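PDB 6ABW: citrate synthase from Metallosphaera sedula, which catalyses the condensation of acetyl-CoA with oxaloacetate and water to give citrate and free CoA, the reaction by which acetyl units enter the tricarboxylic acid cycle. Local coordinates for the interface of chains A and B. Numbering follows the deposited sequence. Chains: chain A/B, Citrate synthase.

Contact 1: the interface of chains A and B. Residues chain A 209-212, 366; chain B 227-229.
B:Leu229 lies against the loop A:Thr210 to A:Ser212 of the other subunit, held by its backbone and packed by its side chain. Its N-H donates a nearly straight hydrogen bond to the carbonyl O of A:Thr210 (N to O 3.0 Å, 165° at the hydrogen), arriving tilted from the carbonyl plane. The tight part is the leucine pair. CG of B:Leu229 stands anti to its own carbonyl carbon (chi1 -54°), and the side chain crosses that of A:Leu211 obliquely, with the two CD1 methyls 3.7 Å apart. The same methyl of B:Leu229 points tip to tip at the imidazole of A:His366, whose CE1 is 3.4 Å away, but this ring is poorly ordered and marks the looser end. Within chain A, NE2 of the ring donates in the ring plane to the carbonyl O of A:Ser209, 2.9 Å away, while CD2 of A:Leu211 sits over one face near the rim. Toward B:Pro228 the side chains also fit more loosely, its CD standing 4.0 Å from CB of A:Leu211. The site thus joins two loops of the citrate synthase dimer, probably helping to register one backbone against the other.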
# COMPACT_ATOMS: atom_id res chain seq x y z
N SER A 209 -6.16 3.73 8.99
CA SER A 209 -7.47 4.42 9.22
C SER A 209 -8.70 3.58 8.89
O SER A 209 -9.82 3.89 9.32
CB SER A 209 -7.54 5.76 8.45
OG SER A 209 -7.84 5.65 7.05
N THR A 210 -8.53 2.58 8.06
CA THR A 210 -9.62 1.66 7.75
C THR A 210 -9.59 0.43 8.63
O THR A 210 -10.37 -0.48 8.42
CB THR A 210 -9.54 1.20 6.28
OG1 THR A 210 -8.42 0.32 6.12
CG2 THR A 210 -9.40 2.36 5.32
N LEU A 211 -8.56 0.32 9.49
CA LEU A 211 -8.33 -0.79 10.37
C LEU A 211 -7.81 -1.99 9.63
O LEU A 211 -7.84 -3.11 10.11
CB LEU A 211 -9.52 -1.09 11.31
CG LEU A 211 -9.92 0.09 12.17
CD1 LEU A 211 -11.13 -0.27 13.04
CD2 LEU A 211 -8.81 0.68 13.02
N SER A 212 -7.19 -1.74 8.48
CA SER A 212 -6.41 -2.79 7.82
C SER A 212 -5.29 -3.27 8.77
O SER A 212 -4.74 -2.50 9.53
CB SER A 212 -5.86 -2.30 6.47
OG SER A 212 -5.27 -3.43 5.79
N HIS A 366 -7.62 7.77 16.03
CA HIS A 366 -8.16 7.13 14.86
C HIS A 366 -9.32 8.01 14.36
O HIS A 366 -10.38 8.11 15.00
CB HIS A 366 -8.64 5.70 15.15
CG HIS A 366 -9.43 5.13 14.03
ND1 HIS A 366 -10.79 4.96 14.09
CD2 HIS A 366 -9.06 4.82 12.76
CE1 HIS A 366 -11.22 4.51 12.93
NE2 HIS A 366 -10.19 4.43 12.10
N GLY B 227 -9.25 -3.17 5.00
CA GLY B 227 -9.67 -2.78 6.32
C GLY B 227 -11.19 -2.78 6.45
O GLY B 227 -11.90 -2.27 5.56
N PRO B 228 -11.71 -3.27 7.61
CA PRO B 228 -13.17 -3.43 7.70
C PRO B 228 -13.94 -2.14 7.88
O PRO B 228 -15.19 -2.14 7.83
CB PRO B 228 -13.31 -4.41 8.86
CG PRO B 228 -12.09 -4.13 9.76
CD PRO B 228 -11.00 -3.85 8.75
N LEU B 229 -13.27 -1.00 7.96
CA LEU B 229 -14.01 0.24 7.82
C LEU B 229 -14.17 0.74 6.40
O LEU B 229 -14.80 1.78 6.19
CB LEU B 229 -13.43 1.35 8.67
CG LEU B 229 -13.27 1.02 10.14
CD1 LEU B 229 -12.74 2.24 10.87
CD2 LEU B 229 -14.55 0.47 10.77

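Contact 2: the interface of chains A and B. Residues chain A 94, 110, 113-114, 117; chain B 94, 97-98, 110, 114.
This is a helix-to-helix interface across the two-fold axis of the citrate synthase dimer, in which helices 89-97 and 104-119 of both subunits meet through small and apolar side chains and help hold the pair together. It illustrates how close packing can join subunits without direct polar bonds, for no hydrogen bond crosses this patch. A:Met94 and B:Met94 cross at about a right angle, their CG atoms 3.8 Å apart. Each chain runs extended through chi2 and then bends at chi3 (27°), which turns the S-methyl toward the partner's threonine. There CE of A:Met94 presses on CG2 of B:Thr110 at 3.4 Å, a squeezed methyl-to-methyl contact, and the twin pair does the same; the still shorter approach of the two methionine methyls is doubtful. In B:Thr110, CG2 is anti to the backbone N and faces the methionines, whereas OG1 (chi1 -57°) is turned toward helix 104-119 of chain A. Small residues let these helices come close: CB of A:Ser113 lies 3.5 Å from CA of B:Thr110. B:Leu98 flanks the patch with its CD2 branch, set 4.1 Å from CB of A:Ala114 and 4.0 Å from CB of A:Ser117. Beside the methionines, the hydroxyl OG of B:Ser97 donates back within its own chain to the carbonyl O of B:Met94, at 3.0 Å.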
# COMPACT_ATOMS: atom_id res chain seq x y z
N MET A 94 7.66 -17.40 -2.67
CA MET A 94 7.26 -16.23 -3.44
C MET A 94 8.39 -15.29 -3.71
O MET A 94 8.55 -14.81 -4.84
CB MET A 94 6.17 -15.45 -2.72
CG MET A 94 4.87 -16.26 -2.74
SD MET A 94 3.44 -15.42 -1.98
CE MET A 94 3.92 -13.73 -2.25
N THR A 110 5.92 -7.68 -1.79
CA THR A 110 5.21 -8.88 -2.15
C THR A 110 5.18 -9.85 -0.96
O THR A 110 4.14 -10.40 -0.60
CB THR A 110 5.81 -9.51 -3.39
OG1 THR A 110 5.80 -8.55 -4.45
CG2 THR A 110 5.01 -10.72 -3.84
N SER A 113 2.83 -8.65 1.64
CA SER A 113 1.40 -8.86 1.29
C SER A 113 1.02 -10.29 1.63
O SER A 113 -0.05 -10.52 2.20
CB SER A 113 0.97 -8.58 -0.19
OG SER A 113 1.44 -7.32 -0.62
N ALA A 114 1.92 -11.23 1.36
CA ALA A 114 1.68 -12.61 1.74
C ALA A 114 1.62 -12.83 3.22
O ALA A 114 0.76 -13.54 3.71
CB ALA A 114 2.72 -13.54 1.10
N SER A 117 -1.80 -11.75 4.44
CA SER A 117 -2.82 -12.73 4.17
C SER A 117 -2.77 -13.89 5.15
O SER A 117 -3.81 -14.46 5.49
CB SER A 117 -2.61 -13.26 2.74
OG SER A 117 -2.93 -12.24 1.79
N MET B 94 1.48 -17.75 -7.15
CA MET B 94 1.40 -17.08 -5.87
C MET B 94 0.01 -17.02 -5.32
O MET B 94 -0.21 -17.28 -4.13
CB MET B 94 1.91 -15.65 -5.97
CG MET B 94 3.42 -15.67 -6.18
SD MET B 94 4.21 -14.03 -6.25
CE MET B 94 3.06 -13.12 -5.25
N SER B 97 -0.81 -20.33 -3.93
CA SER B 97 -0.04 -20.82 -2.78
C SER B 97 -0.50 -20.20 -1.43
O SER B 97 -0.10 -20.68 -0.38
CB SER B 97 1.43 -20.56 -3.02
OG SER B 97 1.67 -19.23 -2.80
N LEU B 98 -1.33 -19.16 -1.48
CA LEU B 98 -1.92 -18.60 -0.24
C LEU B 98 -2.96 -19.55 0.33
O LEU B 98 -3.54 -20.36 -0.40
CB LEU B 98 -2.47 -17.23 -0.53
CG LEU B 98 -1.42 -16.17 -0.86
CD1 LEU B 98 -2.07 -14.87 -1.35
CD2 LEU B 98 -0.60 -15.86 0.39
N THR B 110 -1.51 -9.29 -2.95
CA THR B 110 -0.29 -10.03 -3.14
C THR B 110 0.03 -10.17 -4.63
O THR B 110 1.14 -9.92 -5.08
CB THR B 110 -0.38 -11.38 -2.44
OG1 THR B 110 -0.67 -11.18 -1.06
CG2 THR B 110 0.93 -12.14 -2.55
N ALA B 114 3.22 -8.58 -6.89
CA ALA B 114 4.02 -9.32 -7.87
C ALA B 114 3.99 -8.73 -9.25
O ALA B 114 5.00 -8.63 -9.91
CB ALA B 114 3.60 -10.79 -7.90

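Contact 3: the interface of chains A and B. Residues chain A 109-110, 113, 219, 223, 226; chain B 109, 113, 116, 216, 219-220.
With CG anti to the backbone N (chi1 -177°) and the chain extended beyond it, A:Glu109 reaches across the interface to B:Ser216, while OG of B:Ser113, anti to its own carbonyl carbon (chi1 -49°), turns to its symmetry mate. The hydroxyl OG of B:Ser216 donates to carboxylate OE2 of A:Glu109 at 2.8 Å, on the syn side and 19° out of the carboxylate plane. The other oxygen, OE1, binds water 1, which also meets the ammonium NZ of A:Lys226 and the carbonyl O of B:Ser113. The lysine's extended chain brings NZ to OG of B:Ser116, 2.8 Å away, and that hydroxyl bonds to OG of B:Ser216, which probably helps to position it. CD of A:Glu109 also lies 4.0 Å from CG1 of B:Val219. An alanine in place of A:Glu109 would probably leave the B:Ser216 hydroxyl and water 1 without this carboxylate partner and open a gap beside B:Val219. That valine crosses A:Val219 at about a right angle, their CG1 methyls tightly packed at 3.4 Å. At the axis, OG of A:Ser113 and OG of B:Ser113 hydrogen-bond at 2.8 Å, donor undecided; the hydrogens probably alternate, since each OG also lies 3.0 Å from the carbonyl O of A:Glu109 or B:Glu109 in its own chain.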
# COMPACT_ATOMS: atom_id res chain seq x y z
N GLU A 109 7.65 -5.88 -0.57
CA GLU A 109 6.27 -5.53 -0.68
C GLU A 109 5.43 -6.81 -0.92
O GLU A 109 4.38 -7.03 -0.24
CB GLU A 109 6.08 -4.49 -1.80
CG GLU A 109 4.70 -3.95 -2.01
CD GLU A 109 4.49 -3.38 -3.41
OE1 GLU A 109 4.66 -4.12 -4.41
OE2 GLU A 109 4.06 -2.25 -3.55
N THR A 110 5.92 -7.68 -1.79
CA THR A 110 5.21 -8.88 -2.15
C THR A 110 5.18 -9.85 -0.96
O THR A 110 4.14 -10.40 -0.60
CB THR A 110 5.81 -9.51 -3.39
OG1 THR A 110 5.80 -8.55 -4.45
CG2 THR A 110 5.01 -10.72 -3.84
N SER A 113 2.83 -8.65 1.64
CA SER A 113 1.40 -8.86 1.29
C SER A 113 1.02 -10.29 1.63
O SER A 113 -0.05 -10.52 2.20
CB SER A 113 0.97 -8.58 -0.19
OG SER A 113 1.44 -7.32 -0.62
N VAL A 219 2.81 -2.96 3.99
CA VAL A 219 2.72 -3.11 2.52
C VAL A 219 2.55 -1.74 1.86
O VAL A 219 3.28 -1.42 0.89
CB VAL A 219 1.58 -4.05 2.09
CG1 VAL A 219 1.31 -4.03 0.60
CG2 VAL A 219 1.92 -5.41 2.53
N ALA A 223 5.11 0.15 -0.68
CA ALA A 223 4.63 0.64 -1.98
C ALA A 223 5.07 2.08 -2.22
O ALA A 223 5.55 2.42 -3.30
CB ALA A 223 3.10 0.55 -2.09
N LYS A 226 8.99 2.40 -2.66
CA LYS A 226 9.50 1.97 -3.91
C LYS A 226 9.70 3.17 -4.89
O LYS A 226 10.56 3.07 -5.79
CB LYS A 226 8.59 0.90 -4.53
CG LYS A 226 9.26 0.08 -5.55
CD LYS A 226 8.25 -0.96 -6.06
CE LYS A 226 8.64 -1.40 -7.43
NZ LYS A 226 7.58 -2.25 -8.00
N GLU B 109 -4.01 -8.14 -3.34
CA GLU B 109 -2.93 -7.30 -2.91
C GLU B 109 -1.58 -7.99 -3.22
O GLU B 109 -0.64 -7.35 -3.78
CB GLU B 109 -3.10 -6.99 -1.41
CG GLU B 109 -2.10 -6.06 -0.79
CD GLU B 109 -2.00 -6.22 0.73
OE1 GLU B 109 -1.68 -7.34 1.21
OE2 GLU B 109 -2.11 -5.25 1.46
N SER B 113 1.22 -6.93 -6.00
CA SER B 113 2.62 -6.61 -5.61
C SER B 113 3.56 -7.34 -6.56
O SER B 113 4.54 -6.75 -7.02
CB SER B 113 3.07 -6.93 -4.14
OG SER B 113 2.12 -6.41 -3.22
N SER B 116 3.53 -5.56 -9.81
CA SER B 116 4.36 -4.42 -9.71
C SER B 116 5.86 -4.71 -9.92
O SER B 116 6.54 -3.95 -10.63
CB SER B 116 4.06 -3.64 -8.44
OG SER B 116 4.85 -2.49 -8.29
N SER B 216 1.91 -0.46 -7.91
CA SER B 216 2.14 -0.25 -6.48
C SER B 216 1.12 0.75 -5.91
O SER B 216 0.75 0.59 -4.76
CB SER B 216 3.57 0.17 -6.14
OG SER B 216 4.33 -1.04 -6.05
N VAL B 219 -1.64 -1.54 -5.25
CA VAL B 219 -1.30 -2.32 -4.04
C VAL B 219 -1.70 -1.55 -2.78
O VAL B 219 -2.37 -2.11 -1.88
CB VAL B 219 0.18 -2.72 -3.98
CG1 VAL B 219 0.60 -3.30 -2.65
CG2 VAL B 219 0.44 -3.68 -5.07
N ALA B 220 -1.33 -0.28 -2.73
CA ALA B 220 -1.67 0.51 -1.56
C ALA B 220 -3.21 0.70 -1.38
O ALA B 220 -3.76 0.65 -0.27
CB ALA B 220 -1.00 1.86 -1.64
O HOH W 1 6.71 -4.45 -6.44
O HOH W 2 -3.08 -9.51 2.54

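Contacts 2 and 3 are neighbours, the centres of their C-alpha atoms about 10 Å apart, and share A:Thr110 and A:Ser113: helix 104-119 packs against the methionines of helix 89-97 at one and carries a polar network at the other. Contact 1 lies about 21 Å and about 18 Å from contacts 2 and 3 between C-alpha centres. Helix 214-225 starts just after A:Ser212 of contact 1 and ends just before A:Lys226 of contact 3, beside the segment forming contact 1's twin. The centre of contact 3 is about 22 Å from A:Asp325, so contacts 2 and 3 probably serve the dimer; contact 1 borders the acetyl-CoA pocket segment.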